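PDB 6T2N: glycoside hydrolase family 16 protein from Akkermansia muciniphila, which probably cleaves galactosidic linkages inside mucin O-glycan chains, acting as an endo-beta-galactosidase that lets a gut bacterium begin mucin breakdown. Local coordinates for residues A[44-47]-A[53-56]; A[74-79]-A[83-88]; A[226-231]-A[237-242]. All blocks are in the same frame, centred on the assembly; numbering follows the deposited sequence.

Interaction 1 of 3, residues A[44-47]-A[53-56]; sequences PPRT and VYVW
Arg46 and Tyr54 join the N-terminal loop to the short strand 54-55 at the surface of the beta-jelly-roll sandwich of glycoside hydrolase family 16, a small example of how a chain end is fastened to a fold. Within 53-56 a classic beta bulge follows, Val55 and Trp56 both facing Phe301 on strand 292-302. The tie across the segments is one weak hydrogen bond, from Tyr54 N to Arg46 O at 3.3 Å.

Tyr54 and Arg46 share the packing about equally. The tyrosine CB sits 4.0 Å from Arg46 CA, against the loop backbone. CG lies anti to the backbone N (chi1 -161°), which carries the ring alongside residues 45-46. CD1 comes 4.0 Å from Pro45 O, obliquely to the ring; that oxygen is also hydrogen-bonded to Tyr302 OH. CD2 stands 4.3 Å from Arg46 NH1, again oblique to the ring but at the rim of the guanidinium and near its plane. Farther out, one ring face has Trp56 O above it, displaced from the centre and closest to CZ at 3.6 Å. The side chain also packs on Glu59 and Arg300, about 10 Å from the bound calcium ion, for which Glu59 is a ligand.

Arg46 O also receives a CA-H contact from Val53, whose CG2 lies 3.5 Å from Arg46 O.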
ATOM      1  N   PRO A  44       7.027  19.186   9.805  1.00106.36           N
ATOM      2  CA  PRO A  44       6.549  17.822  10.267  1.00101.75           C
ATOM      3  C   PRO A  44       6.097  17.855  11.733  1.00100.90           C
ATOM      4  O   PRO A  44       6.921  17.731  12.637  1.00102.78           O
ATOM      5  CB  PRO A  44       7.736  16.855  10.094  1.00 99.49           C
ATOM      6  CG  PRO A  44       8.943  17.806   9.734  1.00110.74           C
ATOM      7  CD  PRO A  44       8.486  19.260   9.590  1.00108.50           C
ATOM      8  N   PRO A  45       4.793  18.092  12.026  1.00 97.27           N
ATOM      9  CA  PRO A  45       4.344  18.382  13.391  1.00 96.60           C
ATOM     10  C   PRO A  45       4.624  17.188  14.302  1.00 95.75           C
ATOM     11  O   PRO A  45       4.496  16.100  13.805  1.00 93.00           O
ATOM     12  CB  PRO A  45       2.829  18.589  13.283  1.00 93.96           C
ATOM     13  CG  PRO A  45       2.564  18.790  11.799  1.00 92.45           C
ATOM     14  CD  PRO A  45       3.676  18.072  11.068  1.00 92.51           C
ATOM     15  N   ARG A  46       4.996  17.419  15.563  1.00103.28           N
ATOM     16  CA  ARG A  46       5.377  16.335  16.504  1.00108.27           C
ATOM     17  C   ARG A  46       4.187  15.937  17.385  1.00105.84           C
ATOM     18  O   ARG A  46       4.428  15.056  18.212  1.00108.99           O
ATOM     19  CB  ARG A  46       6.581  16.749  17.356  1.00117.21           C
ATOM     20  CG  ARG A  46       7.539  17.672  16.612  1.00131.78           C
ATOM     21  CD  ARG A  46       9.024  17.589  16.976  1.00144.46           C
ATOM     22  NE  ARG A  46       9.940  17.836  15.843  1.00149.42           N
ATOM     23  CZ  ARG A  46      10.127  17.016  14.785  1.00143.80           C
ATOM     24  NH1 ARG A  46       9.461  15.877  14.664  1.00138.19           N
ATOM     25  NH2 ARG A  46      10.988  17.337  13.838  1.00142.07           N
ATOM     26  N   THR A  47       2.975  16.504  17.215  1.00100.22           N
ATOM     27  CA  THR A  47       1.932  16.489  18.287  1.00101.92           C
ATOM     28  C   THR A  47       0.556  16.006  17.805  1.00106.55           C
ATOM     29  O   THR A  47       0.157  14.860  18.214  1.00108.65           O
ATOM     30  CB  THR A  47       1.901  17.842  19.001  1.00101.82           C
ATOM     31  OG1 THR A  47       3.035  17.667  19.837  1.00 99.62           O
ATOM     32  CG2 THR A  47       0.693  18.147  19.858  1.00102.58           C
ATOM     33  N   VAL A  53       1.666  11.588  18.934  1.00 93.81           N
ATOM     34  CA  VAL A  53       3.074  12.065  18.852  1.00 94.35           C
ATOM     35  C   VAL A  53       3.765  11.285  17.733  1.00 91.35           C
ATOM     36  O   VAL A  53       3.569  10.029  17.713  1.00 85.08           O
ATOM     37  CB  VAL A  53       3.838  12.028  20.201  1.00 99.03           C
ATOM     38  CG1 VAL A  53       3.551  10.822  21.071  1.00 99.95           C
ATOM     39  CG2 VAL A  53       5.339  12.155  19.999  1.00103.38           C
ATOM     40  N   TYR A  54       4.458  12.039  16.841  1.00 88.23           N
ATOM     41  CA  TYR A  54       5.273  11.553  15.700  1.00 84.29           C
ATOM     42  C   TYR A  54       6.167  10.435  16.219  1.00 81.38           C
ATOM     43  O   TYR A  54       6.755  10.565  17.292  1.00 79.47           O
ATOM     44  CB  TYR A  54       6.147  12.658  15.081  1.00 88.79           C
ATOM     45  CG  TYR A  54       6.669  12.413  13.676  1.00 88.09           C
ATOM     46  CD1 TYR A  54       5.843  12.589  12.582  1.00 88.70           C
ATOM     47  CD2 TYR A  54       7.977  12.032  13.415  1.00 87.97           C
ATOM     48  CE1 TYR A  54       6.283  12.375  11.285  1.00 90.91           C
ATOM     49  CE2 TYR A  54       8.440  11.831  12.116  1.00 90.23           C
ATOM     50  CZ  TYR A  54       7.592  12.009  11.031  1.00 92.12           C
ATOM     51  OH  TYR A  54       7.961  11.823   9.709  1.00 88.28           O
ATOM     52  N   VAL A  55       6.230   9.352  15.462  1.00 82.15           N
ATOM     53  CA  VAL A  55       7.024   8.136  15.804  1.00 84.58           C
ATOM     54  C   VAL A  55       7.924   7.775  14.618  1.00 83.22           C
ATOM     55  O   VAL A  55       8.999   7.216  14.880  1.00 84.01           O
ATOM     56  CB  VAL A  55       6.114   6.946  16.184  1.00 83.65           C
ATOM     57  CG1 VAL A  55       6.923   5.844  16.851  1.00 85.43           C
ATOM     58  CG2 VAL A  55       4.939   7.361  17.071  1.00 82.46           C
ATOM     59  N   TRP A  56       7.490   8.036  13.378  1.00 79.08           N
ATOM     60  CA  TRP A  56       8.218   7.618  12.153  1.00 76.90           C
ATOM     61  C   TRP A  56       7.607   8.293  10.931  1.00 75.30           C
ATOM     62  O   TRP A  56       6.384   8.575  10.943  1.00 75.24           O
ATOM     63  CB  TRP A  56       8.194   6.090  12.037  1.00 74.51           C
ATOM     64  CG  TRP A  56       9.067   5.461  10.992  1.00 74.03           C
ATOM     65  CD1 TRP A  56      10.287   4.877  11.182  1.00 75.71           C
ATOM     66  CD2 TRP A  56       8.741   5.238   9.607  1.00 72.05           C
ATOM     67  NE1 TRP A  56      10.758   4.343  10.013  1.00 73.24           N
ATOM     68  CE2 TRP A  56       9.820   4.535   9.037  1.00 70.88           C
ATOM     69  CE3 TRP A  56       7.635   5.547   8.810  1.00 70.33           C
ATOM     70  CZ2 TRP A  56       9.820   4.141   7.707  1.00 72.08           C
ATOM     71  CZ3 TRP A  56       7.630   5.156   7.496  1.00 68.68           C
ATOM     72  CH2 TRP A  56       8.708   4.455   6.959  1.00 72.00           C
TER

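Interaction 2 of 3, residues A[74-79]-A[83-88]; sequences LGVIRN and QQTYTG
Gly75 and Tyr86 face each other on backbones running roughly antiparallel, their end-to-end directions 149° apart, and exchange two hydrogen bonds of unequal quality. This is a loop laid against strand 85-86, a short strand of the family 16 beta-jelly-roll sandwich whose neighbour in parallel is strand 127-136. Gly75 N reaches a lone pair of Tyr86 O at 2.9 Å, in the carbonyl plane; the return bond, from Tyr86 N to Gly75 O, is longer at 3.3 Å and comes from above the carbonyl plane. Gly75 has a positive phi, and a beta carbon there would press on the carbonyl oxygen of Leu74. Close to that bare CA lies Thr85 OG1, 3.3 Å from Gly75 CA.

Tyr86 CG, anti to its own carbonyl carbon (chi1 -83°), directs the ring along the loop, past Gly75 O, which lies 3.4 Å from Tyr86 CB. One edge of the ring takes both loop neighbours: Ile77 CG1 stands 4.0 Å from Tyr86 CD2, and Arg78 NH1 is 4.0 Å from Tyr86 CE2. Guanidinium and ring each meet the other at its edge, near the plane, with the planes 47° apart. Ile77 CG2 lies over the guanidinium centre, while NH2 forms a salt bridge with Glu73. Tyr86 OH has a weak hydrogen bond from Asn272 on strand 267-275. Replacing the ring of this tyrosine by the methyl of an alanine is likely to take from Ile77 CG1 and Arg78 NH1 this neighbour and from Asn272 this weak acceptor.

At the far end of the contact, Leu74 CD2 touches Gly88 N at 3.7 Å.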
ATOM      1  N   LEU A  74      11.675  -5.245  -6.638  1.00 58.70           N
ATOM      2  CA  LEU A  74      12.411  -5.520  -7.902  1.00 59.33           C
ATOM      3  C   LEU A  74      11.755  -6.659  -8.699  1.00 60.52           C
ATOM      4  O   LEU A  74      11.668  -7.822  -8.232  1.00 66.92           O
ATOM      5  CB  LEU A  74      13.871  -5.819  -7.545  1.00 59.84           C
ATOM      6  CG  LEU A  74      14.563  -4.714  -6.737  1.00 60.83           C
ATOM      7  CD1 LEU A  74      15.977  -5.090  -6.314  1.00 62.67           C
ATOM      8  CD2 LEU A  74      14.572  -3.411  -7.514  1.00 59.79           C
ATOM      9  N   GLY A  75      11.294  -6.335  -9.895  1.00 59.91           N
ATOM     10  CA  GLY A  75      10.853  -7.345 -10.873  1.00 60.27           C
ATOM     11  C   GLY A  75       9.351  -7.479 -10.904  1.00 57.39           C
ATOM     12  O   GLY A  75       8.650  -6.621 -10.393  1.00 51.95           O
ATOM     13  N   VAL A  76       8.867  -8.532 -11.525  1.00 57.73           N
ATOM     14  CA  VAL A  76       7.413  -8.808 -11.540  1.00 55.27           C
ATOM     15  C   VAL A  76       7.053  -9.474 -10.224  1.00 53.26           C
ATOM     16  O   VAL A  76       7.595 -10.508  -9.959  1.00 56.97           O
ATOM     17  CB  VAL A  76       7.064  -9.661 -12.761  1.00 57.47           C
ATOM     18  CG1 VAL A  76       5.594 -10.057 -12.718  1.00 55.88           C
ATOM     19  CG2 VAL A  76       7.463  -8.939 -14.072  1.00 56.82           C
ATOM     20  N   ILE A  77       6.182  -8.864  -9.440  1.00 56.22           N
ATOM     21  CA  ILE A  77       5.807  -9.376  -8.099  1.00 60.04           C
ATOM     22  C   ILE A  77       4.400  -9.989  -8.090  1.00 58.50           C
ATOM     23  O   ILE A  77       4.308 -11.108  -7.624  1.00 61.41           O
ATOM     24  CB  ILE A  77       5.928  -8.243  -7.079  1.00 63.88           C
ATOM     25  CG1 ILE A  77       7.327  -7.645  -7.094  1.00 64.01           C
ATOM     26  CG2 ILE A  77       5.566  -8.753  -5.688  1.00 67.42           C
ATOM     27  CD1 ILE A  77       8.396  -8.692  -7.050  1.00 67.11           C
ATOM     28  N   ARG A  78       3.374  -9.258  -8.531  1.00 54.46           N
ATOM     29  CA  ARG A  78       1.936  -9.568  -8.337  1.00 53.76           C
ATOM     30  C   ARG A  78       1.083  -9.456  -9.596  1.00 54.34           C
ATOM     31  O   ARG A  78       1.250  -8.529 -10.357  1.00 55.12           O
ATOM     32  CB  ARG A  78       1.233  -8.480  -7.533  1.00 51.40           C
ATOM     33  CG  ARG A  78       1.844  -8.294  -6.177  1.00 50.54           C
ATOM     34  CD  ARG A  78       1.331  -7.057  -5.484  1.00 51.53           C
ATOM     35  NE  ARG A  78       2.252  -7.160  -4.374  1.00 55.26           N
ATOM     36  CZ  ARG A  78       3.414  -6.547  -4.327  1.00 53.85           C
ATOM     37  NH1 ARG A  78       3.717  -5.674  -5.259  1.00 54.61           N
ATOM     38  NH2 ARG A  78       4.250  -6.771  -3.340  1.00 54.33           N
ATOM     39  N   ASN A  79      -0.004 -10.209  -9.631  1.00 58.00           N
ATOM     40  CA  ASN A  79      -1.165  -9.897 -10.507  1.00 56.85           C
ATOM     41  C   ASN A  79      -0.807 -10.321 -11.940  1.00 54.52           C
ATOM     42  O   ASN A  79      -0.166  -9.554 -12.710  1.00 53.51           O
ATOM     43  CB  ASN A  79      -1.614  -8.442 -10.356  1.00 56.28           C
ATOM     44  CG  ASN A  79      -3.034  -8.217 -10.837  1.00 56.34           C
ATOM     45  OD1 ASN A  79      -3.474  -8.746 -11.858  1.00 59.60           O
ATOM     46  ND2 ASN A  79      -3.759  -7.404 -10.107  1.00 61.79           N
ATOM     47  N   GLN A  83       1.099  -5.337 -16.311  1.00 55.38           N
ATOM     48  CA  GLN A  83       1.873  -5.096 -17.558  1.00 55.23           C
ATOM     49  C   GLN A  83       3.243  -4.518 -17.226  1.00 59.53           C
ATOM     50  O   GLN A  83       3.970  -4.215 -18.198  1.00 68.62           O
ATOM     51  CB  GLN A  83       1.187  -4.070 -18.451  1.00 53.21           C
ATOM     52  CG  GLN A  83      -0.050  -4.560 -19.180  1.00 54.18           C
ATOM     53  CD  GLN A  83      -0.923  -3.398 -19.592  1.00 53.13           C
ATOM     54  OE1 GLN A  83      -1.293  -2.565 -18.800  1.00 56.55           O
ATOM     55  NE2 GLN A  83      -1.273  -3.298 -20.841  1.00 53.10           N
ATOM     56  N   GLN A  84       3.562  -4.282 -15.949  1.00 59.42           N
ATOM     57  CA  GLN A  84       4.821  -3.599 -15.553  1.00 60.69           C
ATOM     58  C   GLN A  84       5.767  -4.548 -14.808  1.00 60.62           C
ATOM     59  O   GLN A  84       5.274  -5.504 -14.187  1.00 58.55           O
ATOM     60  CB  GLN A  84       4.540  -2.379 -14.682  1.00 57.93           C
ATOM     61  CG  GLN A  84       4.541  -2.693 -13.194  1.00 57.80           C
ATOM     62  CD  GLN A  84       3.291  -3.400 -12.721  1.00 57.13           C
ATOM     63  OE1 GLN A  84       2.307  -3.584 -13.461  1.00 53.00           O
ATOM     64  NE2 GLN A  84       3.311  -3.773 -11.447  1.00 55.31           N
ATOM     65  N   THR A  85       7.079  -4.230 -14.879  1.00 64.20           N
ATOM     66  CA  THR A  85       8.189  -4.739 -14.007  1.00 60.85           C
ATOM     67  C   THR A  85       8.733  -3.566 -13.183  1.00 59.43           C
ATOM     68  O   THR A  85       8.641  -2.427 -13.639  1.00 60.22           O
ATOM     69  CB  THR A  85       9.272  -5.454 -14.818  1.00 57.80           C
ATOM     70  OG1 THR A  85      10.110  -6.132 -13.894  1.00 58.27           O
ATOM     71  CG2 THR A  85      10.119  -4.517 -15.624  1.00 59.02           C
ATOM     72  N   TYR A  86       9.230  -3.844 -11.982  1.00 60.35           N
ATOM     73  CA  TYR A  86       9.509  -2.834 -10.927  1.00 61.39           C
ATOM     74  C   TYR A  86      11.022  -2.596 -10.810  1.00 62.56           C
ATOM     75  O   TYR A  86      11.761  -3.597 -10.709  1.00 60.91           O
ATOM     76  CB  TYR A  86       8.939  -3.332  -9.584  1.00 62.51           C
ATOM     77  CG  TYR A  86       7.468  -3.090  -9.336  1.00 59.51           C
ATOM     78  CD1 TYR A  86       6.850  -1.915  -9.718  1.00 60.45           C
ATOM     79  CD2 TYR A  86       6.729  -3.988  -8.602  1.00 60.08           C
ATOM     80  CE1 TYR A  86       5.517  -1.684  -9.463  1.00 62.68           C
ATOM     81  CE2 TYR A  86       5.395  -3.785  -8.341  1.00 58.93           C
ATOM     82  CZ  TYR A  86       4.780  -2.632  -8.780  1.00 62.89           C
ATOM     83  OH  TYR A  86       3.446  -2.429  -8.529  1.00 66.28           O
ATOM     84  N   THR A  87      11.511  -1.350 -10.758  1.00 64.83           N
ATOM     85  CA  THR A  87      12.995  -1.132 -10.706  1.00 66.70           C
ATOM     86  C   THR A  87      13.397  -0.038  -9.725  1.00 64.94           C
ATOM     87  O   THR A  87      12.610   0.867  -9.514  1.00 68.55           O
ATOM     88  CB  THR A  87      13.638  -0.766 -12.049  1.00 65.24           C
ATOM     89  OG1 THR A  87      13.565   0.663 -12.116  1.00 61.67           O
ATOM     90  CG2 THR A  87      13.014  -1.463 -13.245  1.00 62.75           C
ATOM     91  N   GLY A  88      14.625  -0.124  -9.218  1.00 64.87           N
ATOM     92  CA  GLY A  88      15.114   0.763  -8.147  1.00 65.39           C
ATOM     93  C   GLY A  88      15.795   1.978  -8.733  1.00 67.11           C
ATOM     94  O   GLY A  88      16.238   2.817  -7.926  1.00 68.50           O
TER

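Interaction 3 of 3, residues A[226-231]-A[237-242]; sequences TYVMEW and KLMVDD
The Tyr227 ring and the Val240 side chain lie side by side, pointing the same way, and the nearest approach is Val240 CG1 to Tyr227 CE1 at 3.5 Å, the methyl coming obliquely to the ring. The ring's wider surroundings include Val193 and Leu220. A second flat group, the carboxylate of Asp241, is met nearly end-on: Thr226 N donates to Asp241 OD1 at 2.9 Å. The Glu230 carboxylate turns OE1 toward the aliphatic part of Lys237, while OE2 is taken by a salt bridge to Arg147 on the adjacent strand.

These groups decorate a beta hairpin, strands 225-231 and 235-240, one of the units from which the antiparallel sheet of the sandwich is built. Val228 and Met239 form a hydrogen-bonded pair with two nearly straight bonds: Val228 N to Met239 O at 2.9 Å and Met239 N to Val228 O at 2.7 Å. Glu230 and Lys237 form another, sound from Lys237 N to Glu230 O at 2.9 Å but weak in return. Tyr227 with Val240 and Met229 with Leu238 are non-hydrogen-bonded pairs. Where the strand pairing ends, Asp241 N donates to Thr226 O, so Thr226 is gripped at both its N and its O by one residue.

One face of the hairpin is largely apolar. Met229 CG, anti to its own nitrogen (chi1 172°), packs 3.7 Å from Leu238 CD2, and Leu238 and Val240 reach strand 192-198 of the other sheet. The opposite face is mixed: Met239 bends at chi3 and brings CE to 4.1 Å from Val228 CG1, beside the pair of charges. Because Glu230 OE1 and Lys237 NZ stay 4.9 Å apart, their attraction is likely to be modest, leaving Arg147 as the glutamate's closer counter-charge.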
ATOM      1  N   THR A 226      -4.715  13.751   1.498  1.00 71.61           N
ATOM      2  CA  THR A 226      -4.170  12.984   2.644  1.00 69.36           C
ATOM      3  C   THR A 226      -5.020  11.735   2.879  1.00 69.82           C
ATOM      4  O   THR A 226      -6.275  11.847   2.969  1.00 72.82           O
ATOM      5  CB  THR A 226      -4.149  13.822   3.907  1.00 72.06           C
ATOM      6  OG1 THR A 226      -3.733  15.147   3.576  1.00 70.96           O
ATOM      7  CG2 THR A 226      -3.245  13.177   4.927  1.00 75.80           C
ATOM      8  N   TYR A 227      -4.356  10.587   2.907  1.00 68.23           N
ATOM      9  CA  TYR A 227      -4.971   9.258   3.123  1.00 65.69           C
ATOM     10  C   TYR A 227      -4.590   8.875   4.548  1.00 63.24           C
ATOM     11  O   TYR A 227      -3.435   8.958   4.882  1.00 65.84           O
ATOM     12  CB  TYR A 227      -4.514   8.300   2.017  1.00 64.44           C
ATOM     13  CG  TYR A 227      -4.935   8.700   0.623  1.00 65.28           C
ATOM     14  CD1 TYR A 227      -6.207   8.449   0.139  1.00 64.25           C
ATOM     15  CD2 TYR A 227      -4.065   9.370  -0.220  1.00 70.83           C
ATOM     16  CE1 TYR A 227      -6.606   8.838  -1.135  1.00 66.96           C
ATOM     17  CE2 TYR A 227      -4.449   9.777  -1.495  1.00 72.34           C
ATOM     18  CZ  TYR A 227      -5.726   9.511  -1.968  1.00 69.57           C
ATOM     19  OH  TYR A 227      -6.092   9.914  -3.229  1.00 70.30           O
ATOM     20  N   VAL A 228      -5.561   8.574   5.388  1.00 64.42           N
ATOM     21  CA  VAL A 228      -5.356   8.437   6.863  1.00 65.15           C
ATOM     22  C   VAL A 228      -5.978   7.138   7.410  1.00 62.28           C
ATOM     23  O   VAL A 228      -7.225   6.866   7.251  1.00 56.25           O
ATOM     24  CB  VAL A 228      -5.984   9.625   7.597  1.00 72.06           C
ATOM     25  CG1 VAL A 228      -5.515   9.667   9.044  1.00 71.80           C
ATOM     26  CG2 VAL A 228      -5.758  10.942   6.836  1.00 76.18           C
ATOM     27  N   MET A 229      -5.146   6.373   8.094  1.00 60.72           N
ATOM     28  CA  MET A 229      -5.594   5.162   8.787  1.00 60.38           C
ATOM     29  C   MET A 229      -5.415   5.385  10.296  1.00 63.76           C
ATOM     30  O   MET A 229      -4.271   5.462  10.742  1.00 69.07           O
ATOM     31  CB  MET A 229      -4.758   3.973   8.322  1.00 59.39           C
ATOM     32  CG  MET A 229      -5.051   2.763   9.148  1.00 63.06           C
ATOM     33  SD  MET A 229      -4.035   1.318   8.828  1.00 64.97           S
ATOM     34  CE  MET A 229      -2.505   1.847   9.593  1.00 61.90           C
ATOM     35  N   GLU A 230      -6.500   5.483  11.070  1.00 66.74           N
ATOM     36  CA  GLU A 230      -6.472   5.318  12.563  1.00 68.29           C
ATOM     37  C   GLU A 230      -6.731   3.831  12.878  1.00 67.62           C
ATOM     38  O   GLU A 230      -7.594   3.239  12.188  1.00 69.46           O
ATOM     39  CB  GLU A 230      -7.475   6.263  13.244  1.00 69.66           C
ATOM     40  CG  GLU A 230      -7.022   7.714  13.352  1.00 72.13           C
ATOM     41  CD  GLU A 230      -7.932   8.688  14.098  1.00 75.84           C
ATOM     42  OE1 GLU A 230      -9.137   8.382  14.266  1.00 78.93           O
ATOM     43  OE2 GLU A 230      -7.434   9.753  14.535  1.00 77.03           O
ATOM     44  N   TRP A 231      -6.029   3.257  13.870  1.00 68.50           N
ATOM     45  CA  TRP A 231      -5.963   1.793  14.153  1.00 69.17           C
ATOM     46  C   TRP A 231      -5.677   1.561  15.644  1.00 72.53           C
ATOM     47  O   TRP A 231      -4.560   1.855  16.082  1.00 77.86           O
ATOM     48  CB  TRP A 231      -4.890   1.177  13.234  1.00 69.27           C
ATOM     49  CG  TRP A 231      -4.537  -0.270  13.419  1.00 69.59           C
ATOM     50  CD1 TRP A 231      -5.334  -1.243  13.928  1.00 72.23           C
ATOM     51  CD2 TRP A 231      -3.321  -0.932  13.033  1.00 69.12           C
ATOM     52  NE1 TRP A 231      -4.697  -2.451  13.905  1.00 70.64           N
ATOM     53  CE2 TRP A 231      -3.452  -2.288  13.370  1.00 71.24           C
ATOM     54  CE3 TRP A 231      -2.117  -0.525  12.456  1.00 76.47           C
ATOM     55  CZ2 TRP A 231      -2.446  -3.227  13.140  1.00 74.22           C
ATOM     56  CZ3 TRP A 231      -1.116  -1.452  12.222  1.00 77.29           C
ATOM     57  CH2 TRP A 231      -1.285  -2.793  12.553  1.00 74.49           C
ATOM     58  N   LYS A 237     -10.117   2.658  10.915  1.00 69.70           N
ATOM     59  CA  LYS A 237     -10.730   3.713  10.073  1.00 71.75           C
ATOM     60  C   LYS A 237      -9.750   3.965   8.929  1.00 67.23           C
ATOM     61  O   LYS A 237      -8.577   4.082   9.246  1.00 66.61           O
ATOM     62  CB  LYS A 237     -10.947   5.010  10.874  1.00 78.62           C
ATOM     63  CG  LYS A 237     -12.163   5.035  11.791  1.00 85.33           C
ATOM     64  CD  LYS A 237     -11.945   5.598  13.214  1.00 95.39           C
ATOM     65  CE  LYS A 237     -12.812   4.903  14.270  1.00101.07           C
ATOM     66  NZ  LYS A 237     -12.930   5.635  15.563  1.00103.58           N
ATOM     67  N   LEU A 238     -10.242   3.998   7.680  1.00 63.33           N
ATOM     68  CA  LEU A 238      -9.551   4.431   6.438  1.00 57.39           C
ATOM     69  C   LEU A 238     -10.280   5.637   5.862  1.00 60.67           C
ATOM     70  O   LEU A 238     -11.437   5.502   5.382  1.00 56.25           O
ATOM     71  CB  LEU A 238      -9.560   3.308   5.410  1.00 53.13           C
ATOM     72  CG  LEU A 238      -8.874   2.029   5.862  1.00 53.44           C
ATOM     73  CD1 LEU A 238      -8.851   1.038   4.733  1.00 53.95           C
ATOM     74  CD2 LEU A 238      -7.458   2.236   6.354  1.00 53.50           C
ATOM     75  N   MET A 239      -9.586   6.772   5.874  1.00 67.68           N
ATOM     76  CA  MET A 239     -10.113   8.050   5.351  1.00 72.51           C
ATOM     77  C   MET A 239      -9.247   8.565   4.204  1.00 72.04           C
ATOM     78  O   MET A 239      -8.063   8.134   4.072  1.00 68.42           O
ATOM     79  CB  MET A 239     -10.148   9.110   6.448  1.00 80.64           C
ATOM     80  CG  MET A 239     -11.174   8.840   7.554  1.00 84.86           C
ATOM     81  SD  MET A 239     -10.757   9.800   9.027  1.00 85.95           S
ATOM     82  CE  MET A 239      -9.427   8.778   9.652  1.00 83.08           C
ATOM     83  N   VAL A 240      -9.907   9.369   3.367  1.00 74.59           N
ATOM     84  CA  VAL A 240      -9.322  10.412   2.485  1.00 78.05           C
ATOM     85  C   VAL A 240      -9.767  11.718   3.084  1.00 79.92           C
ATOM     86  O   VAL A 240     -10.978  11.959   3.015  1.00 76.95           O
ATOM     87  CB  VAL A 240      -9.879  10.452   1.051  1.00 81.27           C
ATOM     88  CG1 VAL A 240      -8.900  11.135   0.113  1.00 80.16           C
ATOM     89  CG2 VAL A 240     -10.312   9.095   0.542  1.00 82.16           C
ATOM     90  N   ASP A 241      -8.846  12.578   3.493  1.00 80.40           N
ATOM     91  CA  ASP A 241      -9.222  14.007   3.522  1.00 82.44           C
ATOM     92  C   ASP A 241     -10.335  14.119   4.551  1.00 83.14           C
ATOM     93  O   ASP A 241     -11.351  14.814   4.283  1.00 78.92           O
ATOM     94  CB  ASP A 241      -9.667  14.484   2.125  1.00 81.40           C
ATOM     95  CG  ASP A 241      -8.554  15.139   1.327  1.00 76.34           C
ATOM     96  OD1 ASP A 241      -7.394  14.744   1.514  1.00 70.14           O
ATOM     97  OD2 ASP A 241      -8.860  16.045   0.562  1.00 72.78           O
ATOM     98  N   ASP A 242     -10.187  13.354   5.634  1.00 87.80           N
ATOM     99  CA  ASP A 242     -11.152  13.367   6.767  1.00 94.54           C
ATOM    100  C   ASP A 242     -12.569  12.907   6.327  1.00 95.08           C
ATOM    101  O   ASP A 242     -13.532  13.153   7.091  1.00100.60           O
ATOM    102  CB  ASP A 242     -11.156  14.775   7.384  1.00 99.03           C
ATOM    103  CG  ASP A 242      -9.910  15.127   8.188  1.00 96.67           C
ATOM    104  OD1 ASP A 242      -9.211  14.189   8.646  1.00 92.76           O
ATOM    105  OD2 ASP A 242      -9.678  16.337   8.393  1.00 98.69           O
TER

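The three contacts differ in depth: interaction 1 at the surface, interaction 3 partly buried, interaction 2 buried. In interaction 1 one weak backbone bond crosses the segments; interaction 2 also joins a loop to a short strand, but with two backbone bonds and an arginine held by a nearby glutamate. Interaction 3 is regular hairpin pairing with a largely apolar inner face. Interactions 1 and 3 sit in the antiparallel sheet region, their centres about 16 Å apart, whereas interaction 2 belongs to the mixed sheet, on the opposite side of the chain's centre from both. A tyrosine meets an arginine's guanidinium edge in interactions 1 and 2, a valine in interaction 3.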